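Local coordinates for protein UDP-N-acetylglucosamine 4,6-dehydratase (Vibrio fischeri, PDB 3PVZ) that binds NAD and probably acts as a lyase of the polysaccharide synthase family, dehydrating UDP-N-acetylglucosamine, at residues R37-G42 against D114-L119. Residues are numbered along the deposited sequence; the frame is centred on the assembly and turned at random.
Sequences RFLVLG and DYVLNL. With NAD (nicotinamide-adenine-dinucleotide), chain E.
A bend at chi3 (-66°) turns the guanidinium of Arg37 back onto Asp114, whose CG, anti to its carbonyl carbon (chi1 -61°), brings the carboxylate up to the Arg37 backbone. The result is a side-on, two-pronged salt bridge: NE of Arg37 donates to OD2 of Asp114 at 2.9 Å and NH1 to OD1, both oxygens close to the guanidinium plane, although the donors approach well off the carboxylate plane, the two planes being inclined at 51°. OD2 also takes the backbone N-H of Arg37 through its anti lone pair (2.8 Å), and Arg37 O in turn receives the amides of Asp114 and Tyr115. From here strands 37-41 and 115-118 run parallel, Leu39 and Leu41 exchanging backbone hydrogen bonds with Tyr115, Leu117 and Leu119. They are adjacent strands of a Rossmann-type sheet, where the strand order (3-2-1-4-5-6) switches direction, covered by helices 46-56 and 237-250 on the Phe38 face and by helix 131-154 on the Leu41 face. On the former, the rings of Phe38 and Tyr115 are nearly parallel but strongly offset, with Phe38 CE1 3.6 Å from Tyr115 CD2. Leu39 CD2 packs alongside Val116 CG1 on the other. At the C-terminal end, Gly42 CA lies 3.7 Å from O4B of the NAD adenosine ribose.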
loop_
_atom_site.group_PDB
_atom_site.type_symbol
_atom_site.label_atom_id
_atom_site.label_comp_id
_atom_site.label_asym_id
_atom_site.label_seq_id
_atom_site.Cartn_x
_atom_site.Cartn_y
_atom_site.Cartn_z
ATOM N N ARG A 37 5.393 19.621 -17.348
ATOM C CA ARG A 37 5.910 18.866 -16.241
ATOM C C ARG A 37 4.802 18.326 -15.354
ATOM O O ARG A 37 3.919 19.079 -14.929
ATOM C CB ARG A 37 6.767 19.812 -15.437
ATOM C CG ARG A 37 7.952 20.422 -16.252
ATOM C CD ARG A 37 8.597 21.562 -15.532
ATOM N NE ARG A 37 7.670 22.686 -15.409
ATOM C CZ ARG A 37 7.926 23.812 -14.764
ATOM N NH1 ARG A 37 7.027 24.782 -14.779
ATOM N NH2 ARG A 37 9.068 23.991 -14.127
ATOM N N PHE A 38 4.886 17.053 -14.993
ATOM C CA PHE A 38 3.853 16.383 -14.230
ATOM C C PHE A 38 4.390 15.716 -12.985
ATOM O O PHE A 38 5.407 14.994 -13.018
ATOM C CB PHE A 38 3.101 15.313 -15.042
ATOM C CG PHE A 38 2.479 15.803 -16.305
ATOM C CD1 PHE A 38 1.119 16.027 -16.369
ATOM C CD2 PHE A 38 3.243 16.069 -17.410
ATOM C CE1 PHE A 38 0.531 16.478 -17.524
ATOM C CE2 PHE A 38 2.670 16.564 -18.562
ATOM C CZ PHE A 38 1.316 16.755 -18.630
ATOM N N LEU A 39 3.605 15.839 -11.913
ATOM C CA LEU A 39 3.796 15.125 -10.683
ATOM C C LEU A 39 2.535 14.261 -10.441
ATOM O O LEU A 39 1.472 14.791 -10.400
ATOM C CB LEU A 39 3.963 16.148 -9.547
ATOM C CG LEU A 39 4.064 15.579 -8.126
ATOM C CD1 LEU A 39 5.193 14.420 -8.012
ATOM C CD2 LEU A 39 4.227 16.669 -7.099
ATOM N N VAL A 40 2.675 12.938 -10.251
ATOM C CA VAL A 40 1.559 12.075 -9.955
ATOM C C VAL A 40 1.777 11.446 -8.617
ATOM O O VAL A 40 2.663 10.588 -8.434
ATOM C CB VAL A 40 1.398 10.953 -11.042
ATOM C CG1 VAL A 40 0.144 10.115 -10.789
ATOM C CG2 VAL A 40 1.344 11.613 -12.421
ATOM N N LEU A 41 0.915 11.823 -7.692
ATOM C CA LEU A 41 0.895 11.291 -6.366
ATOM C C LEU A 41 -0.064 10.115 -6.291
ATOM O O LEU A 41 -1.130 10.130 -6.801
ATOM C CB LEU A 41 0.418 12.394 -5.420
ATOM C CG LEU A 41 1.241 13.659 -5.557
ATOM C CD1 LEU A 41 0.805 14.655 -4.497
ATOM C CD2 LEU A 41 2.742 13.352 -5.458
ATOM N N GLY A 42 0.315 9.108 -5.548
ATOM C CA GLY A 42 -0.392 7.843 -5.568
ATOM C C GLY A 42 -0.319 7.211 -6.929
ATOM O O GLY A 42 -1.229 6.445 -7.355
ATOM N N ASP A 114 3.990 21.646 -13.665
ATOM C CA ASP A 114 2.894 22.426 -14.239
ATOM C C ASP A 114 1.569 21.824 -13.768
ATOM O O ASP A 114 0.638 22.568 -13.401
ATOM C CB ASP A 114 2.991 22.449 -15.748
ATOM C CG ASP A 114 4.278 23.074 -16.224
ATOM O OD1 ASP A 114 4.436 24.284 -15.932
ATOM O OD2 ASP A 114 5.131 22.360 -16.868
ATOM N N TYR A 115 1.542 20.488 -13.681
ATOM C CA TYR A 115 0.338 19.764 -13.371
ATOM C C TYR A 115 0.651 18.762 -12.273
ATOM O O TYR A 115 1.603 17.962 -12.372
ATOM C CB TYR A 115 -0.195 19.017 -14.585
ATOM C CG TYR A 115 -0.646 19.857 -15.785
ATOM C CD1 TYR A 115 -1.911 20.387 -15.830
ATOM C CD2 TYR A 115 0.186 20.025 -16.908
ATOM C CE1 TYR A 115 -2.337 21.147 -16.912
ATOM C CE2 TYR A 115 -0.210 20.746 -17.958
ATOM C CZ TYR A 115 -1.481 21.321 -17.966
ATOM O OH TYR A 115 -1.900 22.083 -19.012
ATOM N N VAL A 116 -0.142 18.826 -11.208
ATOM C CA VAL A 116 0.021 17.932 -10.065
ATOM C C VAL A 116 -1.269 17.112 -9.944
ATOM O O VAL A 116 -2.330 17.682 -9.884
ATOM C CB VAL A 116 0.334 18.713 -8.781
ATOM C CG1 VAL A 116 0.449 17.730 -7.591
ATOM C CG2 VAL A 116 1.637 19.550 -8.983
ATOM N N LEU A 117 -1.150 15.779 -9.992
ATOM C CA LEU A 117 -2.293 14.871 -9.964
ATOM C C LEU A 117 -2.203 14.021 -8.690
ATOM O O LEU A 117 -1.163 13.439 -8.403
ATOM C CB LEU A 117 -2.290 13.956 -11.202
ATOM C CG LEU A 117 -2.505 14.604 -12.574
ATOM C CD1 LEU A 117 -1.178 15.193 -13.104
ATOM C CD2 LEU A 117 -3.072 13.618 -13.602
ATOM N N ASN A 118 -3.255 14.018 -7.887
ATOM C CA ASN A 118 -3.272 13.264 -6.640
ATOM C C ASN A 118 -4.288 12.150 -6.713
ATOM O O ASN A 118 -5.485 12.388 -6.609
ATOM C CB ASN A 118 -3.583 14.198 -5.476
ATOM C CG ASN A 118 -3.457 13.527 -4.086
ATOM O OD1 ASN A 118 -3.162 12.361 -3.960
ATOM N ND2 ASN A 118 -3.609 14.324 -3.051
ATOM N N LEU A 119 -3.792 10.927 -6.900
ATOM C CA LEU A 119 -4.616 9.750 -6.920
ATOM C C LEU A 119 -4.264 8.927 -5.689
ATOM O O LEU A 119 -4.481 7.734 -5.674
ATOM C CB LEU A 119 -4.353 8.892 -8.190
ATOM C CG LEU A 119 -4.933 9.433 -9.506
ATOM C CD1 LEU A 119 -6.434 9.748 -9.365
ATOM C CD2 LEU A 119 -4.125 10.635 -10.011
HETATM P PA NAD E . -5.539 2.526 -4.864
HETATM O O1A NAD E . -5.600 1.885 -3.516
HETATM O O2A NAD E . -5.186 1.507 -5.904
HETATM O O5B NAD E . -4.271 3.476 -5.001
HETATM C C5B NAD E . -4.134 4.495 -3.987
HETATM C C4B NAD E . -2.632 4.796 -4.010
HETATM O O4B NAD E . -2.272 5.811 -3.096
HETATM C C3B NAD E . -1.823 3.515 -3.628
HETATM O O3B NAD E . -0.843 3.217 -4.601
HETATM C C2B NAD E . -1.203 3.904 -2.265
HETATM O O2B NAD E . -0.005 3.209 -1.942
HETATM C C1B NAD E . -1.055 5.423 -2.516
HETATM N N9A NAD E . -0.912 6.145 -1.260
HETATM C C8A NAD E . -1.737 6.107 -0.204
HETATM N N7A NAD E . -1.281 6.825 0.770
HETATM C C5A NAD E . -0.148 7.440 0.312
HETATM C C6A NAD E . 0.784 8.308 0.872
HETATM N N6A NAD E . 0.534 8.765 2.143
HETATM N N1A NAD E . 1.837 8.706 0.166
HETATM C C2A NAD E . 2.037 8.255 -1.068
HETATM N N3A NAD E . 1.198 7.415 -1.621
HETATM C C4A NAD E . 0.116 6.998 -0.976
HETATM O O3 NAD E . -6.921 3.305 -5.135
HETATM P PN NAD E . -7.398 3.565 -6.671
HETATM O O1N NAD E . -8.370 2.478 -7.100
HETATM O O2N NAD E . -6.386 3.834 -7.706
HETATM O O5D NAD E . -8.419 4.835 -6.399
HETATM C C5D NAD E . -7.707 6.056 -6.269
HETATM C C4D NAD E . -8.702 7.184 -5.972
HETATM O O4D NAD E . -9.880 7.055 -6.828
HETATM C C3D NAD E . -9.224 7.058 -4.523
HETATM O O3D NAD E . -9.615 8.327 -3.954
HETATM C C2D NAD E . -10.532 6.255 -4.702
HETATM O O2D NAD E . -11.461 6.470 -3.629
HETATM C C1D NAD E . -11.063 6.844 -6.008
HETATM N N1N NAD E . -12.044 5.966 -6.663
HETATM C C2N NAD E . -11.652 4.744 -7.043
HETATM C C3N NAD E . -12.525 3.884 -7.677
HETATM C C7N NAD E . -12.120 2.526 -8.076
HETATM O O7N NAD E . -12.997 1.814 -8.560
HETATM N N7N NAD E . -10.877 2.053 -7.901
HETATM C C4N NAD E . -13.854 4.307 -7.926
HETATM C C5N NAD E . -14.217 5.584 -7.532
HETATM C C6N NAD E . -13.288 6.401 -6.885
#